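Exopolysaccharide biosynthesis protein (Pantoea stewartii subsp. stewartii DC283, PDB 6TGF) modifies the glycan biofilm of its bacterium as a hydrolase with a bacteriophage tailspike-like parallel beta-helix fold. Local coordinates at the interface of chains A and B. Numbering follows the deposited sequence. Chains: chain A/B, Exopolysaccharide biosynthesis protein.

Contact 1: the interface of chains A and B. Residues chain A 418, 441-442, 444, 463, 484; chain B 382, 413, 415, 437-439, 460.
A:Asn442, B:Glu415 and B:Leu439 bury the most surface in this polar patch between two beta-helices. B:Glu415 stretches out from strand 414-417, CG anti to the backbone N (chi1 -177°) and the chain extended beyond it, so that its carboxylate meets two chain A tips head-on. OE1 presents its syn lone pair to A:His441 NE2 at 2.6 Å, in the imidazole plane and nearly straight (168° at H). OE2 accepts from the amide ND2 of A:Asn442 at 2.7 Å, met from above the carboxylate plane and more bent, the two flat groups being turned 70° apart. The carboxylate at the ring's NE2 may favour a protonated imidazole. A:Asn442 also binds water through both ends of its amide: OD1 shares one molecule with A:Trp444 NE1 and B:Gln437 O, and ND2 reaches B:Ala413 O through another. Beside this polar cluster, B:Leu439 points CD2 at A:His441 CE1, 3.6 Å away, while CD1 rests on the methyl of A:Ala463. Farther along, A:Gln484 NE2 donates almost straight to the carbonyl B:Ser438 O at 3.1 Å. The contacting residues lie on short strands and the turns between them in successive parts of the parallel beta-helix, where the two chains run side by side.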
# COMPACT_ATOMS: atom_id res chain seq x y z
N ASN A 418 -5.29 -6.35 -2.47
CA ASN A 418 -4.53 -7.60 -2.69
C ASN A 418 -5.39 -8.80 -2.29
O ASN A 418 -4.99 -9.54 -1.37
CB ASN A 418 -3.20 -7.57 -1.93
CG ASN A 418 -2.41 -6.30 -2.18
OD1 ASN A 418 -2.11 -5.96 -3.32
ND2 ASN A 418 -2.09 -5.58 -1.12
N HIS A 441 -7.84 -1.77 -4.15
CA HIS A 441 -6.49 -1.80 -4.77
C HIS A 441 -6.11 -3.25 -5.13
O HIS A 441 -5.91 -4.05 -4.20
CB HIS A 441 -5.44 -1.16 -3.85
CG HIS A 441 -4.06 -1.19 -4.41
ND1 HIS A 441 -3.58 -0.19 -5.24
CD2 HIS A 441 -3.05 -2.07 -4.26
CE1 HIS A 441 -2.34 -0.47 -5.59
NE2 HIS A 441 -1.99 -1.62 -5.00
N ASN A 442 -5.99 -3.55 -6.43
CA ASN A 442 -5.41 -4.81 -6.96
C ASN A 442 -6.22 -6.00 -6.42
O ASN A 442 -5.68 -6.76 -5.59
CB ASN A 442 -3.92 -4.91 -6.61
CG ASN A 442 -3.21 -6.04 -7.32
OD1 ASN A 442 -3.74 -6.62 -8.27
ND2 ASN A 442 -2.00 -6.35 -6.88
N TRP A 444 -8.97 -9.37 -7.47
CA TRP A 444 -9.49 -10.33 -8.48
C TRP A 444 -10.74 -11.03 -7.94
O TRP A 444 -10.67 -11.56 -6.81
CB TRP A 444 -8.41 -11.34 -8.87
CG TRP A 444 -7.29 -10.77 -9.70
CD1 TRP A 444 -6.23 -10.04 -9.24
CD2 TRP A 444 -7.11 -10.90 -11.12
NE1 TRP A 444 -5.41 -9.70 -10.29
CE2 TRP A 444 -5.93 -10.21 -11.45
CE3 TRP A 444 -7.84 -11.52 -12.14
CZ2 TRP A 444 -5.45 -10.14 -12.76
CZ3 TRP A 444 -7.37 -11.44 -13.43
CH2 TRP A 444 -6.19 -10.76 -13.74
N ALA A 463 -7.15 -1.24 -10.38
CA ALA A 463 -6.78 -2.61 -10.81
C ALA A 463 -7.73 -3.65 -10.20
O ALA A 463 -7.24 -4.68 -9.69
CB ALA A 463 -5.34 -2.88 -10.45
N GLN A 484 -7.87 1.23 -14.65
CA GLN A 484 -7.42 -0.11 -15.11
C GLN A 484 -8.36 -1.20 -14.57
O GLN A 484 -7.86 -2.17 -13.97
CB GLN A 484 -5.97 -0.34 -14.67
CG GLN A 484 -5.27 -1.48 -15.40
CD GLN A 484 -3.79 -1.49 -15.14
OE1 GLN A 484 -3.02 -0.75 -15.74
NE2 GLN A 484 -3.36 -2.36 -14.24
N LYS B 382 4.28 -9.83 -6.48
CA LYS B 382 4.43 -8.66 -5.59
C LYS B 382 5.89 -8.57 -5.13
O LYS B 382 6.33 -9.48 -4.41
CB LYS B 382 3.47 -8.75 -4.40
CG LYS B 382 2.12 -8.08 -4.62
CD LYS B 382 0.94 -8.89 -4.12
CE LYS B 382 -0.38 -8.37 -4.64
NZ LYS B 382 -1.45 -9.39 -4.56
N ALA B 413 -0.59 -9.59 -13.22
CA ALA B 413 -0.66 -9.02 -11.85
C ALA B 413 0.75 -8.88 -11.26
O ALA B 413 0.99 -9.41 -10.16
CB ALA B 413 -1.55 -9.89 -10.99
N GLU B 415 3.17 -6.40 -9.45
CA GLU B 415 3.09 -5.17 -8.61
C GLU B 415 4.47 -4.89 -8.00
O GLU B 415 4.81 -5.53 -6.99
CB GLU B 415 2.01 -5.32 -7.54
CG GLU B 415 1.81 -4.07 -6.71
CD GLU B 415 0.58 -4.09 -5.82
OE1 GLU B 415 0.16 -3.00 -5.39
OE2 GLU B 415 0.05 -5.18 -5.55
N GLN B 437 -2.57 -6.26 -16.26
CA GLN B 437 -3.17 -5.93 -14.94
C GLN B 437 -2.07 -5.66 -13.91
O GLN B 437 -2.20 -6.13 -12.76
CB GLN B 437 -4.08 -7.07 -14.47
CG GLN B 437 -5.29 -7.32 -15.37
CD GLN B 437 -4.98 -8.16 -16.59
OE1 GLN B 437 -5.25 -7.78 -17.72
NE2 GLN B 437 -4.40 -9.33 -16.35
N SER B 438 -1.03 -4.91 -14.29
CA SER B 438 0.21 -4.70 -13.50
C SER B 438 0.30 -3.26 -12.97
O SER B 438 -0.37 -2.38 -13.55
CB SER B 438 1.42 -5.08 -14.31
OG SER B 438 1.42 -6.47 -14.58
N LEU B 439 1.10 -3.04 -11.92
CA LEU B 439 1.22 -1.73 -11.21
C LEU B 439 2.67 -1.44 -10.83
O LEU B 439 3.40 -2.38 -10.44
CB LEU B 439 0.35 -1.76 -9.94
CG LEU B 439 -1.16 -1.92 -10.17
CD1 LEU B 439 -1.57 -3.38 -10.08
CD2 LEU B 439 -1.94 -1.09 -9.16
N ILE B 460 -0.54 0.51 -14.37
CA ILE B 460 -0.70 1.73 -13.53
C ILE B 460 0.70 2.09 -13.02
O ILE B 460 1.35 1.21 -12.44
CB ILE B 460 -1.70 1.53 -12.38
CG1 ILE B 460 -3.13 1.33 -12.89
CG2 ILE B 460 -1.62 2.68 -11.38
CD1 ILE B 460 -4.13 0.93 -11.82
O HOH W 1 -3.70 -7.01 -10.84
O HOH W 2 -0.09 -8.39 -8.05

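Contact 2: the interface of chains A and B. Residues chain A 581-582, 608, 610, 680, 691, 697; chain B 681-684, 687-690, 698-700.
Of the residues in this beta-rich junction, A:Leu581 buries the most surface, 114 Å², inserted from a loop into chain B. Its CG occupies the crowded position between backbone N and carbonyl carbon (chi1 67°). CB faces B:Leu698 CD1, and CG approaches the methyl of B:Ala700. The branches then part: CD1 lies against B:His683 CB at 3.7 Å, the two side chains sliding past each other in opposite directions, whereas CD2 packs against strands 688-691 and 697-700, touching the backbone of B:Val689 and B:Ala700 CB at 3.8 Å. The carbonyl O of A:Leu581 accepts from the B:Ser681 hydroxyl OG at 2.7 Å, the donor standing above the carbonyl plane.

Strand 680-683 of chain B meets strand 602-610 of chain A through an antiparallel bridge between B:His683 and A:Ala608, whose N donates to B:His683 O at 3.2 Å. A:Gly610 N donates to a lone pair of B:Ser681 O at 3.0 Å, and B:His683 NE2, with the acceptor near its ring plane, returns a bond to A:Gly610 O at 2.8 Å. A:Ile582 packs over one face of this imidazole, which the bond at its tip helps to orient.

Farther along, A:Phe680 is sandwiched between its own chain's A:Ala691 N and B:Leu682 on the opposite face; B:Leu682 CG sits 3.8 Å from the ring centroid, offset toward the rim beside CE1 and CD1.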
# COMPACT_ATOMS: atom_id res chain seq x y z
N LEU A 581 -12.15 38.54 -47.20
CA LEU A 581 -12.44 37.70 -46.01
C LEU A 581 -11.64 36.39 -46.08
O LEU A 581 -11.28 35.86 -45.01
CB LEU A 581 -13.94 37.45 -45.91
CG LEU A 581 -14.56 36.60 -47.02
CD1 LEU A 581 -14.62 35.13 -46.62
CD2 LEU A 581 -15.96 37.10 -47.37
N ILE A 582 -11.36 35.89 -47.30
CA ILE A 582 -10.61 34.62 -47.54
C ILE A 582 -9.11 34.90 -47.48
O ILE A 582 -8.46 34.40 -46.54
CB ILE A 582 -11.03 33.97 -48.87
CG1 ILE A 582 -12.53 33.69 -48.91
CG2 ILE A 582 -10.21 32.71 -49.14
CD1 ILE A 582 -13.01 32.92 -50.13
N ALA A 608 -13.67 26.13 -43.73
CA ALA A 608 -12.57 26.88 -43.08
C ALA A 608 -13.08 28.20 -42.50
O ALA A 608 -14.26 28.53 -42.71
CB ALA A 608 -11.45 27.11 -44.07
N GLY A 610 -11.29 32.42 -41.32
CA GLY A 610 -10.17 33.38 -41.29
C GLY A 610 -9.10 33.06 -42.32
O GLY A 610 -9.46 32.85 -43.50
N PHE A 680 -19.35 24.89 -47.00
CA PHE A 680 -19.88 25.16 -45.63
C PHE A 680 -21.39 25.42 -45.75
O PHE A 680 -21.88 25.68 -46.86
CB PHE A 680 -19.12 26.30 -44.96
CG PHE A 680 -19.59 27.70 -45.30
CD1 PHE A 680 -20.60 28.31 -44.57
CD2 PHE A 680 -18.99 28.41 -46.33
CE1 PHE A 680 -21.02 29.59 -44.88
CE2 PHE A 680 -19.41 29.70 -46.63
CZ PHE A 680 -20.43 30.28 -45.91
N ALA A 691 -21.42 27.91 -49.02
CA ALA A 691 -20.55 27.98 -50.22
C ALA A 691 -20.39 26.57 -50.79
O ALA A 691 -20.53 25.61 -50.02
CB ALA A 691 -19.22 28.60 -49.87
N LEU A 697 -21.17 31.43 -53.58
CA LEU A 697 -21.90 31.69 -52.30
C LEU A 697 -23.31 31.12 -52.44
O LEU A 697 -23.98 31.46 -53.44
CB LEU A 697 -21.93 33.20 -52.03
CG LEU A 697 -22.67 33.62 -50.76
CD1 LEU A 697 -21.84 33.31 -49.52
CD2 LEU A 697 -23.03 35.09 -50.79
N SER B 681 -15.14 35.57 -40.47
CA SER B 681 -14.76 35.05 -41.80
C SER B 681 -15.09 33.55 -41.89
O SER B 681 -14.26 32.74 -41.44
CB SER B 681 -13.29 35.31 -42.07
OG SER B 681 -12.82 34.54 -43.16
N LEU B 682 -16.27 33.23 -42.43
CA LEU B 682 -16.73 31.84 -42.69
C LEU B 682 -16.74 31.60 -44.20
O LEU B 682 -17.55 32.26 -44.89
CB LEU B 682 -18.13 31.66 -42.07
CG LEU B 682 -18.76 30.28 -42.24
CD1 LEU B 682 -17.92 29.20 -41.59
CD2 LEU B 682 -20.17 30.27 -41.66
N HIS B 683 -15.87 30.72 -44.70
CA HIS B 683 -15.66 30.46 -46.15
C HIS B 683 -15.28 29.00 -46.39
O HIS B 683 -15.32 28.21 -45.43
CB HIS B 683 -14.61 31.43 -46.71
CG HIS B 683 -13.26 31.29 -46.09
ND1 HIS B 683 -12.36 30.32 -46.49
CD2 HIS B 683 -12.64 32.00 -45.13
CE1 HIS B 683 -11.26 30.43 -45.79
NE2 HIS B 683 -11.40 31.45 -44.94
N ASN B 684 -14.96 28.66 -47.65
CA ASN B 684 -14.47 27.32 -48.07
C ASN B 684 -13.18 27.46 -48.89
O ASN B 684 -12.74 26.44 -49.47
CB ASN B 684 -15.55 26.57 -48.86
CG ASN B 684 -15.86 27.20 -50.20
OD1 ASN B 684 -15.57 28.37 -50.43
ND2 ASN B 684 -16.45 26.43 -51.10
N ALA B 687 -15.44 30.89 -51.89
CA ALA B 687 -16.56 31.81 -51.58
C ALA B 687 -16.87 31.76 -50.08
O ALA B 687 -16.41 30.82 -49.41
CB ALA B 687 -17.77 31.42 -52.40
N GLY B 688 -17.62 32.75 -49.58
CA GLY B 688 -18.07 32.79 -48.18
C GLY B 688 -18.57 34.16 -47.76
O GLY B 688 -18.91 34.97 -48.64
N VAL B 689 -18.62 34.40 -46.44
CA VAL B 689 -19.21 35.61 -45.80
C VAL B 689 -18.29 36.03 -44.64
O VAL B 689 -17.57 35.16 -44.11
CB VAL B 689 -20.65 35.33 -45.33
CG1 VAL B 689 -20.73 34.14 -44.38
CG2 VAL B 689 -21.31 36.55 -44.71
N GLY B 690 -18.32 37.32 -44.29
CA GLY B 690 -17.55 37.89 -43.16
C GLY B 690 -18.09 39.25 -42.75
O GLY B 690 -19.18 39.63 -43.22
N LEU B 698 -19.02 41.45 -45.37
CA LEU B 698 -18.13 40.98 -46.47
C LEU B 698 -18.78 39.76 -47.13
O LEU B 698 -19.24 38.87 -46.40
CB LEU B 698 -16.75 40.61 -45.90
CG LEU B 698 -16.14 41.60 -44.90
CD1 LEU B 698 -14.75 41.14 -44.49
CD2 LEU B 698 -16.08 43.00 -45.47
N LEU B 699 -18.83 39.74 -48.47
CA LEU B 699 -19.25 38.58 -49.29
C LEU B 699 -18.16 38.27 -50.31
O LEU B 699 -17.51 39.22 -50.79
CB LEU B 699 -20.58 38.89 -49.99
CG LEU B 699 -21.76 39.24 -49.08
CD1 LEU B 699 -22.99 39.57 -49.91
CD2 LEU B 699 -22.07 38.11 -48.10
N ALA B 700 -17.97 36.98 -50.62
CA ALA B 700 -17.02 36.48 -51.64
C ALA B 700 -17.71 35.38 -52.46
O ALA B 700 -18.35 34.50 -51.85
CB ALA B 700 -15.77 35.97 -50.98

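Contact 3: the interface of chains A and B. Residues chain A 719-723, 726; chain B 696-697, 699.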
# COMPACT_ATOMS: atom_id res chain seq x y z
N SER A 719 -23.97 49.13 -47.50
CA SER A 719 -22.53 48.99 -47.86
C SER A 719 -22.10 47.54 -47.64
O SER A 719 -22.05 47.10 -46.48
CB SER A 719 -21.66 49.94 -47.07
OG SER A 719 -21.74 51.25 -47.59
N VAL A 720 -21.79 46.82 -48.73
CA VAL A 720 -21.25 45.43 -48.71
C VAL A 720 -19.95 45.42 -49.51
O VAL A 720 -19.92 46.00 -50.61
CB VAL A 720 -22.27 44.42 -49.28
CG1 VAL A 720 -21.71 43.01 -49.34
CG2 VAL A 720 -23.57 44.43 -48.48
N VAL A 721 -18.90 44.79 -48.96
CA VAL A 721 -17.57 44.64 -49.61
C VAL A 721 -17.56 43.31 -50.38
O VAL A 721 -16.99 42.32 -49.86
CB VAL A 721 -16.42 44.71 -48.59
CG1 VAL A 721 -15.05 44.75 -49.26
CG2 VAL A 721 -16.57 45.90 -47.65
N ILE A 722 -18.20 43.28 -51.55
CA ILE A 722 -18.29 42.07 -52.42
C ILE A 722 -16.92 41.85 -53.06
O ILE A 722 -16.44 42.75 -53.77
CB ILE A 722 -19.43 42.20 -53.46
CG1 ILE A 722 -20.78 42.40 -52.77
CG2 ILE A 722 -19.43 41.01 -54.41
CD1 ILE A 722 -21.98 42.39 -53.69
N ASN A 723 -16.31 40.68 -52.80
CA ASN A 723 -14.93 40.33 -53.21
C ASN A 723 -13.96 41.33 -52.57
O ASN A 723 -13.78 41.26 -51.34
CB ASN A 723 -14.81 40.20 -54.73
CG ASN A 723 -15.58 39.02 -55.27
OD1 ASN A 723 -16.49 39.18 -56.09
ND2 ASN A 723 -15.24 37.82 -54.82
N THR A 726 -15.85 47.76 -52.00
CA THR A 726 -17.04 48.31 -51.29
C THR A 726 -18.06 48.75 -52.34
O THR A 726 -17.79 49.74 -53.05
CB THR A 726 -16.66 49.47 -50.36
OG1 THR A 726 -15.60 49.04 -49.51
CG2 THR A 726 -17.82 49.95 -49.52
N ASP B 696 -18.99 46.78 -42.13
CA ASP B 696 -19.53 46.33 -43.44
C ASP B 696 -19.54 44.80 -43.49
O ASP B 696 -18.50 44.20 -43.14
CB ASP B 696 -18.72 46.89 -44.62
CG ASP B 696 -19.11 48.30 -45.04
OD1 ASP B 696 -20.14 48.80 -44.56
OD2 ASP B 696 -18.37 48.88 -45.86
N LEU B 697 -20.66 44.22 -43.91
CA LEU B 697 -20.78 42.79 -44.30
C LEU B 697 -19.81 42.53 -45.46
O LEU B 697 -19.80 43.34 -46.40
CB LEU B 697 -22.23 42.50 -44.70
CG LEU B 697 -22.50 41.13 -45.32
CD1 LEU B 697 -22.33 40.02 -44.28
CD2 LEU B 697 -23.89 41.07 -45.93
N LEU B 699 -18.83 39.74 -48.47
CA LEU B 699 -19.25 38.58 -49.29
C LEU B 699 -18.16 38.27 -50.31
O LEU B 699 -17.51 39.22 -50.79
CB LEU B 699 -20.58 38.89 -49.99
CG LEU B 699 -21.76 39.24 -49.08
CD1 LEU B 699 -22.99 39.57 -49.91
CD2 LEU B 699 -22.07 38.11 -48.10
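In this tailspike-like protein, the contact is an intermolecular parallel beta-sheet: strand 716-722 of chain A lies beside strand 697-700 of chain B, with bridges pairing A:Val720 with B:Leu697 and A:Ile722 with B:Leu699.

Backbone hydrogen bonds hold the strands in register. A:Val721 N donates to B:Leu697 O at 3.1 Å, nearly along the C=O axis and with 163° at the hydrogen. Two residues on in each strand, A:Asn723 N, just past the strand end, donates to B:Leu699 O at 2.8 Å and lies in that carbonyl's plane. Between them, B:Leu699 N makes a weak bond back to A:Val721 O at 3.5 Å, so A:Val721 uses both its N-H and its carbonyl towards the partner strand.

Apolar packing occupies one side of the sheet. A:Val720 has CG1 anti to the backbone N (chi1 176°), and this branch crosses obliquely onto B:Leu699, meeting CD1 at 3.7 Å. The same methyl also touches the carbonyl oxygen of B:Leu697.

The other side brings B:Asp696 against chain A. With CG beside the backbone N (chi1 -84°), the carboxylate is brought up to A:Ser719. A:Val721 crosses the aspartate at about a right angle, its CG2 touching CB at 3.8 Å. Carboxylate OD1 lies 3.2 Å from A:Ser719 O, a pair of acceptors that cannot bond unless the acid is protonated, and at this resolution the spacing carries little weight; OD2 has A:Thr726 CG2 at 3.9 Å.

Contacts 2 and 3 form neighbouring parts of one junction: their C-alpha centres are about 12 Å apart, and both use B:Leu699 on strand 697-700. That chain B strand thus touches the loop residue A:Leu581 in contact 2 and pairs with strand 716-722 of chain A in contact 3. The C-alpha centre of contact 1, among the beta-helix strands, lies about 55 Å from that of contact 2 and about 65 Å from that of contact 3. The chains therefore meet side by side along the beta-helices and interleave near their C-terminal ends. In the deposited three-copy assembly, repetition of these contacts probably helps to hold a tailspike-like trimer together.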